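Long-range contacts in transcriptional regulator, crp family (Thermotoga maritima, PDB 1O5L), which probably binds DNA as a CRP-family transcription factor, its modelled part consisting largely of a cyclic nucleotide-binding-type domain: residues L46-L51 / N95-S100; K16-C21 / E104-L109; D38-V43 / P84-N89; L51-V56 / D66-V71. One frame throughout, in Å; residues are numbered along the deposited sequence.

Contact 1 of 4, residues L46-L51 / N95-S100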
loop_
_atom_site.group_PDB
_atom_site.type_symbol
_atom_site.label_atom_id
_atom_site.label_comp_id
_atom_site.label_asym_id
_atom_site.label_seq_id
_atom_site.Cartn_x
_atom_site.Cartn_y
_atom_site.Cartn_z
ATOM N N LEU A 46 -3.976 -17.654 2.033
ATOM C CA LEU A 46 -3.618 -18.991 1.571
ATOM C C LEU A 46 -2.926 -19.780 2.680
ATOM O O LEU A 46 -1.800 -19.432 3.101
ATOM C CB LEU A 46 -2.684 -18.946 0.352
ATOM C CG LEU A 46 -2.242 -20.293 -0.206
ATOM C CD1 LEU A 46 -3.444 -21.045 -0.786
ATOM C CD2 LEU A 46 -1.147 -20.122 -1.298
ATOM N N LEU A 47 -3.589 -20.871 3.070
ATOM C CA LEU A 47 -3.188 -21.734 4.171
ATOM C C LEU A 47 -2.287 -22.848 3.695
ATOM O O LEU A 47 -1.287 -23.156 4.343
ATOM C CB LEU A 47 -4.430 -22.385 4.817
ATOM C CG LEU A 47 -5.386 -21.443 5.563
ATOM C CD1 LEU A 47 -6.665 -22.172 5.974
ATOM C CD2 LEU A 47 -4.677 -20.817 6.775
ATOM N N GLU A 48 -2.693 -23.487 2.597
ATOM C CA GLU A 48 -1.948 -24.575 2.005
ATOM C C GLU A 48 -2.265 -24.730 0.522
ATOM O O GLU A 48 -3.359 -24.374 0.079
ATOM C CB GLU A 48 -2.169 -25.891 2.742
ATOM C CG GLU A 48 -3.539 -26.135 3.324
ATOM C CD GLU A 48 -3.609 -27.488 4.047
ATOM O OE1 GLU A 48 -3.635 -28.540 3.341
ATOM O OE2 GLU A 48 -3.592 -27.488 5.316
ATOM N N GLY A 49 -1.290 -25.257 -0.228
ATOM C CA GLY A 49 -1.398 -25.416 -1.670
ATOM C C GLY A 49 -0.617 -24.358 -2.447
ATOM O O GLY A 49 0.449 -23.913 -2.016
ATOM N N THR A 50 -1.136 -23.986 -3.612
ATOM C CA THR A 50 -0.478 -23.040 -4.511
ATOM C C THR A 50 -1.538 -22.392 -5.411
ATOM O O THR A 50 -2.368 -23.085 -6.012
ATOM C CB THR A 50 0.589 -23.754 -5.421
ATOM O OG1 THR A 50 1.543 -24.486 -4.645
ATOM C CG2 THR A 50 1.462 -22.743 -6.140
ATOM N N LEU A 51 -1.477 -21.063 -5.525
ATOM C CA LEU A 51 -2.354 -20.320 -6.405
ATOM C C LEU A 51 -1.566 -19.729 -7.569
ATOM O O LEU A 51 -0.353 -19.531 -7.458
ATOM C CB LEU A 51 -3.049 -19.214 -5.632
ATOM C CG LEU A 51 -3.736 -19.669 -4.345
ATOM C CD1 LEU A 51 -4.361 -18.495 -3.674
ATOM C CD2 LEU A 51 -4.783 -20.748 -4.647
ATOM N N ASN A 95 -4.598 -28.569 -5.396
ATOM C CA ASN A 95 -5.576 -28.596 -4.292
ATOM C C ASN A 95 -5.133 -27.597 -3.210
ATOM O O ASN A 95 -3.989 -27.623 -2.767
ATOM C CB ASN A 95 -5.709 -30.005 -3.676
ATOM C CG ASN A 95 -6.322 -31.024 -4.634
ATOM O OD1 ASN A 95 -6.683 -30.701 -5.766
ATOM N ND2 ASN A 95 -6.411 -32.275 -4.187
ATOM N N SER A 96 -6.013 -26.695 -2.819
ATOM C CA SER A 96 -5.622 -25.618 -1.914
ATOM C C SER A 96 -6.713 -25.312 -0.883
ATOM O O SER A 96 -7.878 -25.731 -1.039
ATOM C CB SER A 96 -5.290 -24.364 -2.717
ATOM O OG SER A 96 -4.250 -24.570 -3.654
ATOM N N LYS A 97 -6.316 -24.617 0.186
ATOM C CA LYS A 97 -7.228 -24.182 1.244
ATOM C C LYS A 97 -6.907 -22.747 1.616
ATOM O O LYS A 97 -5.749 -22.348 1.723
ATOM C CB LYS A 97 -7.122 -25.053 2.503
ATOM C CG LYS A 97 -7.209 -26.541 2.231
ATOM C CD LYS A 97 -7.293 -27.364 3.515
ATOM C CE LYS A 97 -7.362 -28.841 3.219
ATOM N NZ LYS A 97 -7.190 -29.632 4.468
ATOM N N ILE A 98 -7.965 -21.990 1.847
ATOM C CA ILE A 98 -7.891 -20.573 2.098
ATOM C C ILE A 98 -8.707 -20.251 3.333
ATOM O O ILE A 98 -9.696 -20.916 3.623
ATOM C CB ILE A 98 -8.404 -19.847 0.818
ATOM C CG1 ILE A 98 -7.265 -19.826 -0.206
ATOM C CG2 ILE A 98 -8.950 -18.408 1.077
ATOM C CD1 ILE A 98 -7.724 -19.474 -1.603
ATOM N N LEU A 99 -8.253 -19.229 4.063
ATOM C CA LEU A 99 -8.977 -18.663 5.188
ATOM C C LEU A 99 -9.591 -17.354 4.705
ATOM O O LEU A 99 -8.899 -16.536 4.070
ATOM C CB LEU A 99 -8.035 -18.386 6.362
ATOM C CG LEU A 99 -8.559 -17.677 7.629
ATOM C CD1 LEU A 99 -9.732 -18.406 8.328
ATOM C CD2 LEU A 99 -7.368 -17.489 8.601
ATOM N N SER A 100 -10.868 -17.166 5.040
ATOM C CA SER A 100 -11.645 -16.035 4.614
ATOM C C SER A 100 -12.167 -15.309 5.865
ATOM O O SER A 100 -13.038 -15.832 6.567
ATOM C CB SER A 100 -12.831 -16.541 3.757
ATOM O OG SER A 100 -13.575 -15.467 3.180
HETATM O O HOH W 1 -5.532 -28.821 6.561
HETATM O O HOH W 2 -3.778 -28.256 0.474
#
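A classic beta bulge marks this antiparallel pairing: Leu47 and Glu48 both face Lys97, and both backbone N-H groups converge on one carbonyl. Leu47 N donates to Lys97 O at 2.9 Å, and Glu48 N reaches the same oxygen only weakly. In return Lys97 N binds Glu48 O at 3.0 Å. Gly49 lies so close to the other strand that a CB would run into Ser96 OG and Asn95 O, and its backbone angles would also press it against Glu48 O. Ser96 OG, set beside its own backbone N (chi1 -58°), accepts Thr50 N at 3.2 Å and is also bonded to Glu94 O. On the exposed face Glu48 and Lys97 lie side by side; their salt bridge is long, OE1 of Glu48 to NZ of Lys97 3.9 Å, and a water joins OE2 to NZ. Leu46 CD1 touches Ile98 CG1 at 4.1 Å on the buried face, while Leu47 CD1 meets Leu99 CB at 4.0 Å and also packs on Leu19. An alanine in place of Leu47 would probably open a gap beside Leu99 and Leu19. The chemistry thus splits: apolar Leu46-Ile98, a water-bridged Glu48-Lys97 pair, and one carbonyl serving two N-H groups, one weakly.

Contact 2 of 4, residues K16-C21 / E104-L109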
loop_
_atom_site.group_PDB
_atom_site.type_symbol
_atom_site.label_atom_id
_atom_site.label_comp_id
_atom_site.label_asym_id
_atom_site.label_seq_id
_atom_site.Cartn_x
_atom_site.Cartn_y
_atom_site.Cartn_z
ATOM N N LYS A 16 -1.590 -18.456 10.701
ATOM C CA LYS A 16 -2.483 -19.567 11.048
ATOM C C LYS A 16 -3.170 -19.401 12.412
ATOM O O LYS A 16 -4.192 -20.055 12.690
ATOM C CB LYS A 16 -1.740 -20.917 10.963
ATOM C CG LYS A 16 -1.427 -21.343 9.528
ATOM C CD LYS A 16 -0.911 -22.795 9.441
ATOM C CE LYS A 16 -0.753 -23.256 7.980
ATOM N NZ LYS A 16 -0.686 -24.741 7.864
ATOM N N LYS A 17 -2.615 -18.533 13.258
ATOM C CA LYS A 17 -3.263 -18.151 14.519
ATOM C C LYS A 17 -4.626 -17.450 14.323
ATOM O O LYS A 17 -5.449 -17.425 15.250
ATOM C CB LYS A 17 -2.341 -17.260 15.346
ATOM C CG LYS A 17 -1.147 -17.981 15.902
ATOM C CD LYS A 17 -0.227 -17.029 16.672
ATOM C CE LYS A 17 0.963 -17.783 17.233
ATOM N NZ LYS A 17 1.852 -16.894 18.042
ATOM N N LEU A 18 -4.865 -16.909 13.127
ATOM C CA LEU A 18 -6.162 -16.313 12.814
ATOM C C LEU A 18 -7.225 -17.304 12.348
ATOM O O LEU A 18 -8.329 -16.879 12.039
ATOM C CB LEU A 18 -6.031 -15.196 11.779
ATOM C CG LEU A 18 -5.010 -14.075 12.065
ATOM C CD1 LEU A 18 -4.982 -13.014 10.961
ATOM C CD2 LEU A 18 -5.231 -13.445 13.401
ATOM N N LEU A 19 -6.929 -18.610 12.337
ATOM C CA LEU A 19 -7.913 -19.610 11.902
ATOM C C LEU A 19 -9.322 -19.471 12.555
ATOM O O LEU A 19 -10.311 -19.631 11.876
ATOM C CB LEU A 19 -7.375 -21.037 12.105
ATOM C CG LEU A 19 -6.557 -21.641 10.963
ATOM C CD1 LEU A 19 -5.767 -22.893 11.404
ATOM C CD2 LEU A 19 -7.467 -21.979 9.793
ATOM N N PRO A 20 -9.404 -19.174 13.849
ATOM C CA PRO A 20 -10.692 -19.027 14.526
ATOM C C PRO A 20 -11.589 -17.870 14.027
ATOM O O PRO A 20 -12.797 -17.863 14.276
ATOM C CB PRO A 20 -10.286 -18.746 15.989
ATOM C CG PRO A 20 -8.875 -19.225 16.117
ATOM C CD PRO A 20 -8.276 -18.953 14.777
ATOM N N CYS A 21 -10.968 -16.927 13.334
ATOM C CA CYS A 21 -11.559 -15.664 12.907
ATOM C C CYS A 21 -12.318 -15.755 11.577
ATOM O O CYS A 21 -12.944 -14.803 11.152
ATOM C CB CYS A 21 -10.425 -14.639 12.751
ATOM S SG CYS A 21 -9.429 -14.487 14.256
ATOM N N GLU A 104 -14.509 -6.338 8.378
ATOM C CA GLU A 104 -14.741 -5.601 9.626
ATOM C C GLU A 104 -14.060 -6.276 10.801
ATOM O O GLU A 104 -13.500 -5.588 11.666
ATOM C CB GLU A 104 -16.242 -5.441 9.940
ATOM C CG GLU A 104 -17.010 -4.551 8.968
ATOM C CD GLU A 104 -16.435 -3.129 8.827
ATOM O OE1 GLU A 104 -15.913 -2.583 9.822
ATOM O OE2 GLU A 104 -16.509 -2.550 7.715
ATOM N N VAL A 105 -14.127 -7.610 10.831
ATOM C CA VAL A 105 -13.408 -8.388 11.799
ATOM C C VAL A 105 -11.892 -8.231 11.581
ATOM O O VAL A 105 -11.138 -8.082 12.570
ATOM C CB VAL A 105 -13.825 -9.861 11.756
ATOM C CG1 VAL A 105 -12.983 -10.692 12.713
ATOM C CG2 VAL A 105 -15.319 -10.022 12.093
ATOM N N PHE A 106 -11.425 -8.256 10.322
ATOM C CA PHE A 106 -9.976 -8.083 10.115
ATOM C C PHE A 106 -9.520 -6.715 10.653
ATOM O O PHE A 106 -8.516 -6.632 11.321
ATOM C CB PHE A 106 -9.551 -8.285 8.659
ATOM C CG PHE A 106 -8.060 -8.435 8.489
ATOM C CD1 PHE A 106 -7.418 -9.610 8.875
ATOM C CD2 PHE A 106 -7.283 -7.390 7.964
ATOM C CE1 PHE A 106 -6.006 -9.749 8.734
ATOM C CE2 PHE A 106 -5.888 -7.510 7.820
ATOM C CZ PHE A 106 -5.250 -8.694 8.194
ATOM N N LEU A 107 -10.305 -5.665 10.442
ATOM C CA LEU A 107 -9.987 -4.352 11.041
ATOM C C LEU A 107 -9.900 -4.379 12.571
ATOM O O LEU A 107 -9.022 -3.736 13.138
ATOM C CB LEU A 107 -11.030 -3.288 10.671
ATOM C CG LEU A 107 -10.919 -2.568 9.344
ATOM C CD1 LEU A 107 -12.194 -1.763 9.158
ATOM C CD2 LEU A 107 -9.691 -1.655 9.244
ATOM N N ASP A 108 -10.846 -5.076 13.217
ATOM C CA ASP A 108 -10.869 -5.206 14.675
ATOM C C ASP A 108 -9.583 -5.860 15.152
ATOM O O ASP A 108 -9.025 -5.420 16.129
ATOM C CB ASP A 108 -12.061 -6.051 15.186
ATOM C CG ASP A 108 -13.417 -5.423 14.912
ATOM O OD1 ASP A 108 -13.484 -4.214 14.658
ATOM O OD2 ASP A 108 -14.492 -6.066 14.949
ATOM N N LEU A 109 -9.151 -6.925 14.479
ATOM C CA LEU A 109 -7.906 -7.623 14.808
ATOM C C LEU A 109 -6.660 -6.719 14.681
ATOM O O LEU A 109 -5.779 -6.755 15.538
ATOM C CB LEU A 109 -7.720 -8.853 13.912
ATOM C CG LEU A 109 -8.672 -10.018 14.139
ATOM C CD1 LEU A 109 -8.546 -11.050 13.041
ATOM C CD2 LEU A 109 -8.477 -10.684 15.519
#
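Leu109 lays its CD1 methyl against the sulfur of Cys21, with CD1 to SG at 3.8 Å, and its CD2 approaches the same SG at 4.1 Å, so the thiol meets both branches of the leucine. The Cys21 sulfur stands beside its backbone N and anti to the carbonyl carbon (chi1 -55°), which turns SG to the Leu109 methyls. Leu18 is the other main partner and splits its two methyls between two residues. Its CD2 touches Leu109 CD1 at 4.1 Å, the two leucines sliding past each other in opposite directions. Its CD1 comes to the edge of the Phe106 ring, near the ring plane, at 4.1 Å from CE1, and there the two side chains cross at about a right angle. Val105 adds a looser touch of CG1 on Cys21 O. A 3-10 turn, closed by Cys21 N to Leu18 O at 2.9 Å, presents Leu18 and Cys21 on the same side, facing the helix, where Val105 and Leu109 are one helical turn apart. The interface is small and apolar. Phe106 meets Phe120 of helix 114-139 edge to face, and Glu104 and Asp108 form salt bridges with Arg114 of the second subunit. Through Leu18 and Cys21 the 3-10 segment packs against helix 103-112, and through Leu18 also against Leu99 and Ile101 of strand 96-102, which runs directly into that helix.

Contact 3 of 4, residues D38-V43 / P84-N89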
loop_
_atom_site.group_PDB
_atom_site.type_symbol
_atom_site.label_atom_id
_atom_site.label_comp_id
_atom_site.label_asym_id
_atom_site.label_seq_id
_atom_site.Cartn_x
_atom_site.Cartn_y
_atom_site.Cartn_z
ATOM N N ASP A 38 -13.909 -9.152 -9.591
ATOM C CA ASP A 38 -14.768 -9.579 -8.479
ATOM C C ASP A 38 -14.536 -8.650 -7.275
ATOM O O ASP A 38 -13.396 -8.267 -7.021
ATOM C CB ASP A 38 -14.460 -11.028 -8.050
ATOM C CG ASP A 38 -15.053 -12.093 -9.001
ATOM O OD1 ASP A 38 -15.744 -11.786 -9.984
ATOM O OD2 ASP A 38 -14.862 -13.307 -8.830
ATOM N N PRO A 39 -15.590 -8.267 -6.548
ATOM C CA PRO A 39 -15.413 -7.417 -5.367
ATOM C C PRO A 39 -14.628 -8.120 -4.287
ATOM O O PRO A 39 -14.722 -9.337 -4.152
ATOM C CB PRO A 39 -16.855 -7.080 -4.893
ATOM C CG PRO A 39 -17.824 -7.740 -5.868
ATOM C CD PRO A 39 -17.012 -8.566 -6.829
ATOM N N ILE A 40 -13.788 -7.358 -3.585
ATOM C CA ILE A 40 -13.054 -7.878 -2.440
ATOM C C ILE A 40 -13.915 -7.599 -1.238
ATOM O O ILE A 40 -14.078 -6.439 -0.821
ATOM C CB ILE A 40 -11.668 -7.209 -2.271
ATOM C CG1 ILE A 40 -10.835 -7.395 -3.532
ATOM C CG2 ILE A 40 -10.964 -7.750 -0.995
ATOM C CD1 ILE A 40 -9.372 -6.968 -3.407
ATOM N N GLU A 41 -14.495 -8.662 -0.696
ATOM C CA GLU A 41 -15.311 -8.547 0.506
ATOM C C GLU A 41 -14.620 -9.109 1.761
ATOM O O GLU A 41 -14.620 -8.497 2.805
ATOM C CB GLU A 41 -16.673 -9.181 0.232
ATOM C CG GLU A 41 -17.507 -8.272 -0.666
ATOM C CD GLU A 41 -18.542 -8.985 -1.517
ATOM O OE1 GLU A 41 -18.489 -10.231 -1.646
ATOM O OE2 GLU A 41 -19.426 -8.281 -2.072
ATOM N N ASP A 42 -14.042 -10.278 1.664
ATOM C CA ASP A 42 -13.318 -10.855 2.767
ATOM C C ASP A 42 -11.837 -10.773 2.446
ATOM O O ASP A 42 -11.435 -10.766 1.260
ATOM C CB ASP A 42 -13.724 -12.306 2.929
ATOM C CG ASP A 42 -15.081 -12.477 3.595
ATOM O OD1 ASP A 42 -15.817 -11.571 4.056
ATOM O OD2 ASP A 42 -15.483 -13.649 3.731
ATOM N N VAL A 43 -11.034 -10.705 3.505
ATOM C CA VAL A 43 -9.596 -10.873 3.419
ATOM C C VAL A 43 -9.305 -12.390 3.272
ATOM O O VAL A 43 -9.737 -13.234 4.095
ATOM C CB VAL A 43 -8.913 -10.310 4.691
ATOM C CG1 VAL A 43 -7.402 -10.527 4.652
ATOM C CG2 VAL A 43 -9.261 -8.834 4.888
ATOM N N PRO A 84 -13.185 -1.773 -3.840
ATOM C CA PRO A 84 -12.115 -2.766 -3.902
ATOM C C PRO A 84 -12.434 -4.006 -4.743
ATOM O O PRO A 84 -13.464 -4.649 -4.515
ATOM C CB PRO A 84 -11.945 -3.191 -2.441
ATOM C CG PRO A 84 -13.209 -2.860 -1.783
ATOM C CD PRO A 84 -13.886 -1.783 -2.538
ATOM N N ARG A 85 -11.496 -4.360 -5.638
ATOM C CA ARG A 85 -11.685 -5.388 -6.657
ATOM C C ARG A 85 -10.408 -6.166 -6.912
ATOM O O ARG A 85 -9.326 -5.586 -6.964
ATOM C CB ARG A 85 -12.116 -4.745 -7.961
ATOM C CG ARG A 85 -13.586 -4.351 -8.054
ATOM C CD ARG A 85 -13.844 -3.650 -9.322
ATOM N NE ARG A 85 -15.228 -3.360 -9.744
ATOM C CZ ARG A 85 -16.372 -4.038 -9.479
ATOM N NH1 ARG A 85 -16.451 -5.138 -8.722
ATOM N NH2 ARG A 85 -17.489 -3.573 -10.022
ATOM N N PHE A 86 -10.539 -7.485 -7.070
ATOM C CA PHE A 86 -9.410 -8.311 -7.469
ATOM C C PHE A 86 -8.927 -7.867 -8.872
ATOM O O PHE A 86 -9.725 -7.843 -9.827
ATOM C CB PHE A 86 -9.768 -9.820 -7.434
ATOM C CG PHE A 86 -10.050 -10.347 -6.041
ATOM C CD1 PHE A 86 -9.011 -10.701 -5.182
ATOM C CD2 PHE A 86 -11.367 -10.416 -5.562
ATOM C CE1 PHE A 86 -9.270 -11.167 -3.884
ATOM C CE2 PHE A 86 -11.639 -10.876 -4.259
ATOM C CZ PHE A 86 -10.597 -11.258 -3.418
ATOM N N PRO A 87 -7.636 -7.522 -8.989
ATOM C CA PRO A 87 -7.057 -7.044 -10.271
ATOM C C PRO A 87 -6.748 -8.160 -11.288
ATOM O O PRO A 87 -6.523 -7.877 -12.447
ATOM C CB PRO A 87 -5.745 -6.362 -9.833
ATOM C CG PRO A 87 -5.322 -7.105 -8.559
ATOM C CD PRO A 87 -6.619 -7.570 -7.917
ATOM N N VAL A 88 -6.732 -9.410 -10.826
ATOM C CA VAL A 88 -6.388 -10.567 -11.653
ATOM C C VAL A 88 -7.300 -11.725 -11.327
ATOM O O VAL A 88 -7.860 -11.774 -10.242
ATOM C CB VAL A 88 -4.900 -11.032 -11.392
ATOM C CG1 VAL A 88 -3.912 -9.910 -11.729
ATOM C CG2 VAL A 88 -4.699 -11.485 -9.960
ATOM N N ASN A 89 -7.434 -12.662 -12.253
ATOM C CA ASN A 89 -7.909 -13.992 -11.919
ATOM C C ASN A 89 -6.985 -14.649 -10.886
ATOM O O ASN A 89 -5.761 -14.565 -10.997
ATOM C CB ASN A 89 -7.943 -14.873 -13.152
ATOM C CG ASN A 89 -9.099 -14.583 -14.072
ATOM O OD1 ASN A 89 -9.923 -13.708 -13.839
ATOM N ND2 ASN A 89 -9.173 -15.352 -15.129
#
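Two loops of the cyclic nucleotide-binding-type domain are bridged here, one leading into strand 42-48 and the other into strand 89-92; segment 84-89 probably corresponds in position to part of the phosphate-binding cassette of CRP relatives, while no ligand is established here. Pro39 and Arg85 face each other at a single bridge flanked by two backbone bonds. Phe86 N donates to Asp38 O at 3.0 Å, nearly along the C=O axis. Ile40 N reaches Pro84 O at 2.9 Å from a position above the carbonyl plane, 44° out of it. Next to them Ile40 sets CG1 squarely over the centre of the Phe86 ring, 3.6 Å from the centroid, as a CH-pi contact. Its CG1 is anti to the carbonyl carbon (chi1 -58°), the placement that brings it over the ring. Pro39 O lies at the rim of the same ring, near its plane and 3.4 Å from CE2, and Asp38 CB touches CD2 at 4.0 Å. Ile40 CB packs on Pro84 CB, also at 4.0 Å. Arg85 turns an edge of its guanidinium to Pro39, NH1 standing 3.9 Å from Pro39 N, whereas the Asp38 carboxylate is bonded to His35 N. Replacing Phe86 by an alanine would probably leave Ile40 CG1 without the ring face it lies on and open a gap beside Asp38 CB and Pro39 O. Phe78 and Ile79 also touch Ile40. The chemistry is thus mixed: two backbone bonds join the loops, and the buried Ile40-Phe86 pair adds apolar packing next to them.

Contact 4 of 4, residues L51-V56 / D66-V71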
loop_
_atom_site.group_PDB
_atom_site.type_symbol
_atom_site.label_atom_id
_atom_site.label_comp_id
_atom_site.label_asym_id
_atom_site.label_seq_id
_atom_site.Cartn_x
_atom_site.Cartn_y
_atom_site.Cartn_z
ATOM N N LEU A 51 -1.477 -21.063 -5.525
ATOM C CA LEU A 51 -2.354 -20.320 -6.405
ATOM C C LEU A 51 -1.566 -19.729 -7.569
ATOM O O LEU A 51 -0.353 -19.531 -7.458
ATOM C CB LEU A 51 -3.049 -19.214 -5.632
ATOM C CG LEU A 51 -3.736 -19.669 -4.345
ATOM C CD1 LEU A 51 -4.361 -18.495 -3.674
ATOM C CD2 LEU A 51 -4.783 -20.748 -4.647
ATOM N N LYS A 52 -2.268 -19.469 -8.678
ATOM C CA LYS A 52 -1.739 -18.728 -9.840
ATOM C C LYS A 52 -2.538 -17.456 -10.085
ATOM O O LYS A 52 -3.775 -17.461 -10.020
ATOM C CB LYS A 52 -1.786 -19.602 -11.088
ATOM C CG LYS A 52 -0.672 -20.632 -11.104
ATOM C CD LYS A 52 -1.138 -22.002 -11.506
ATOM C CE LYS A 52 -1.466 -22.091 -12.996
ATOM N NZ LYS A 52 -0.882 -23.366 -13.572
ATOM N N THR A 53 -1.830 -16.357 -10.328
ATOM C CA THR A 53 -2.471 -15.108 -10.677
ATOM C C THR A 53 -2.276 -14.886 -12.172
ATOM O O THR A 53 -1.155 -15.014 -12.678
ATOM C CB THR A 53 -1.937 -13.912 -9.842
ATOM O OG1 THR A 53 -0.511 -13.773 -9.955
ATOM C CG2 THR A 53 -2.186 -14.105 -8.354
ATOM N N GLU A 54 -3.368 -14.576 -12.872
ATOM C CA GLU A 54 -3.323 -14.400 -14.301
ATOM C C GLU A 54 -4.192 -13.223 -14.748
ATOM O O GLU A 54 -5.364 -13.124 -14.377
ATOM C CB GLU A 54 -3.694 -15.710 -15.021
ATOM C CG GLU A 54 -5.137 -16.136 -14.840
ATOM C CD GLU A 54 -5.456 -17.553 -15.328
ATOM O OE1 GLU A 54 -4.517 -18.364 -15.549
ATOM O OE2 GLU A 54 -6.685 -17.847 -15.480
ATOM N N HIS A 55 -3.592 -12.320 -15.516
ATOM C CA HIS A 55 -4.292 -11.168 -16.073
ATOM C C HIS A 55 -5.013 -11.519 -17.374
ATOM O O HIS A 55 -4.446 -12.150 -18.258
ATOM C CB HIS A 55 -3.323 -10.026 -16.338
ATOM C CG HIS A 55 -3.997 -8.766 -16.792
ATOM N ND1 HIS A 55 -4.434 -8.580 -18.091
ATOM C CD2 HIS A 55 -4.327 -7.639 -16.117
ATOM C CE1 HIS A 55 -4.998 -7.390 -18.195
ATOM N NE2 HIS A 55 -4.943 -6.799 -17.014
ATOM N N VAL A 56 -6.270 -11.097 -17.467
ATOM C CA VAL A 56 -7.130 -11.402 -18.601
ATOM C C VAL A 56 -7.141 -10.184 -19.490
ATOM O O VAL A 56 -7.401 -9.071 -19.020
ATOM C CB VAL A 56 -8.586 -11.686 -18.181
ATOM C CG1 VAL A 56 -9.364 -12.258 -19.357
ATOM C CG2 VAL A 56 -8.646 -12.633 -17.008
ATOM N N ASP A 66 2.079 -14.439 -11.551
ATOM C CA ASP A 66 2.823 -14.962 -10.427
ATOM C C ASP A 66 2.211 -16.241 -9.888
ATOM O O ASP A 66 1.145 -16.682 -10.317
ATOM C CB ASP A 66 2.878 -13.913 -9.301
ATOM C CG ASP A 66 4.241 -13.861 -8.590
ATOM O OD1 ASP A 66 5.061 -14.822 -8.696
ATOM O OD2 ASP A 66 4.577 -12.862 -7.911
ATOM N N GLU A 67 2.937 -16.823 -8.938
ATOM C CA GLU A 67 2.433 -17.856 -8.060
ATOM C C GLU A 67 2.270 -17.303 -6.658
ATOM O O GLU A 67 2.968 -16.371 -6.285
ATOM C CB GLU A 67 3.414 -19.026 -8.004
ATOM C CG GLU A 67 3.292 -19.961 -9.177
ATOM C CD GLU A 67 4.080 -21.252 -9.012
ATOM O OE1 GLU A 67 4.733 -21.449 -7.945
ATOM O OE2 GLU A 67 4.032 -22.072 -9.963
ATOM N N ILE A 68 1.361 -17.894 -5.871
ATOM C CA ILE A 68 1.268 -17.606 -4.431
ATOM C C ILE A 68 1.459 -18.891 -3.637
ATOM O O ILE A 68 0.754 -19.853 -3.863
ATOM C CB ILE A 68 -0.067 -16.981 -4.088
ATOM C CG1 ILE A 68 -0.374 -15.823 -5.052
ATOM C CG2 ILE A 68 -0.092 -16.498 -2.588
ATOM C CD1 ILE A 68 -1.781 -15.227 -4.856
ATOM N N LYS A 69 2.446 -18.900 -2.747
ATOM C CA LYS A 69 2.695 -20.010 -1.840
ATOM C C LYS A 69 2.225 -19.612 -0.442
ATOM O O LYS A 69 2.111 -18.425 -0.146
ATOM C CB LYS A 69 4.180 -20.355 -1.806
ATOM C CG LYS A 69 4.767 -20.859 -3.134
ATOM C CD LYS A 69 4.428 -22.340 -3.338
ATOM C CE LYS A 69 5.144 -22.958 -4.540
ATOM N NZ LYS A 69 4.488 -24.258 -4.953
ATOM N N PRO A 70 1.929 -20.589 0.417
ATOM C CA PRO A 70 1.455 -20.282 1.749
ATOM C C PRO A 70 2.598 -19.798 2.667
ATOM O O PRO A 70 3.722 -20.125 2.404
ATOM C CB PRO A 70 0.860 -21.610 2.228
ATOM C CG PRO A 70 1.111 -22.623 1.135
ATOM C CD PRO A 70 2.057 -22.038 0.188
ATOM N N VAL A 71 2.346 -19.011 3.720
ATOM C CA VAL A 71 1.043 -18.515 4.135
ATOM C C VAL A 71 1.042 -17.023 3.914
ATOM O O VAL A 71 1.834 -16.324 4.510
ATOM C CB VAL A 71 0.807 -18.771 5.644
ATOM C CG1 VAL A 71 -0.549 -18.352 6.053
ATOM C CG2 VAL A 71 1.027 -20.240 5.991
#
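The flat groups meeting here are peptide carbonyls, and their partners approach them differently. Ile68 O takes Leu51 N in its own plane at 3.0 Å, whereas Leu51 O receives Ile68 N at 2.9 Å from above the plane, 38° out of it. Further along, Thr53 N donates to Asp66 O at 3.0 Å, and the return bond, Asp66 N to Thr53 O, is weak at 3.5 Å. Between these two hydrogen-bonded pairs Lys52 and Glu67 form a non-hydrogen-bonded pair. Leu51, Thr53, Asp66 and Ile68 share one face of the sheet, Lys52 and Glu67 the other. On the first face Leu51 CB meets Ile68 CB at 4.0 Å. The methyl CG2 of Thr53 reaches Ile68 CD1 at 3.7 Å, the side chains crossing at about a right angle. In Thr53 the hydroxyl takes the crowded position between backbone N and carbonyl carbon (chi1 56°), which brings OG1 to 3.1 Å from Asp66 N. Asp66 turns its carboxylate back on its own strand, where OD1 weakly accepts Glu67 N. Ile68 also packs on Leu46 of strand 42-48, and His55, farther along strand 51-56, meets the ring of Phe136 of the second subunit. Strands 51-56 and 62-68 make a beta hairpin, the latter an outermost strand within this chain of one antiparallel sheet in the cupin-type beta roll of cyclic nucleotide-binding domains.

Contacts 1 and 4 are both antiparallel strand pairings and share Leu51, yet they lie in different sheets: contact 1 is mostly buried and carries a bulge, contact 4 lies at the surface with regular pairing. Contact 3, partly buried, bridges two loops whose strands serve the others, strand 42-48 for contact 1 and strand 89-92 beside strand 51-56 of contact 4. Contact 2 differs in kind, since it is mainly apolar side-chain packing of a 3-10 segment on a helix. It touches contact 1 through Leu18 and Leu99, and contact 3 through Phe106 and Val43. Its centre lies about 22 Å from that of contact 4, across the chain's centre.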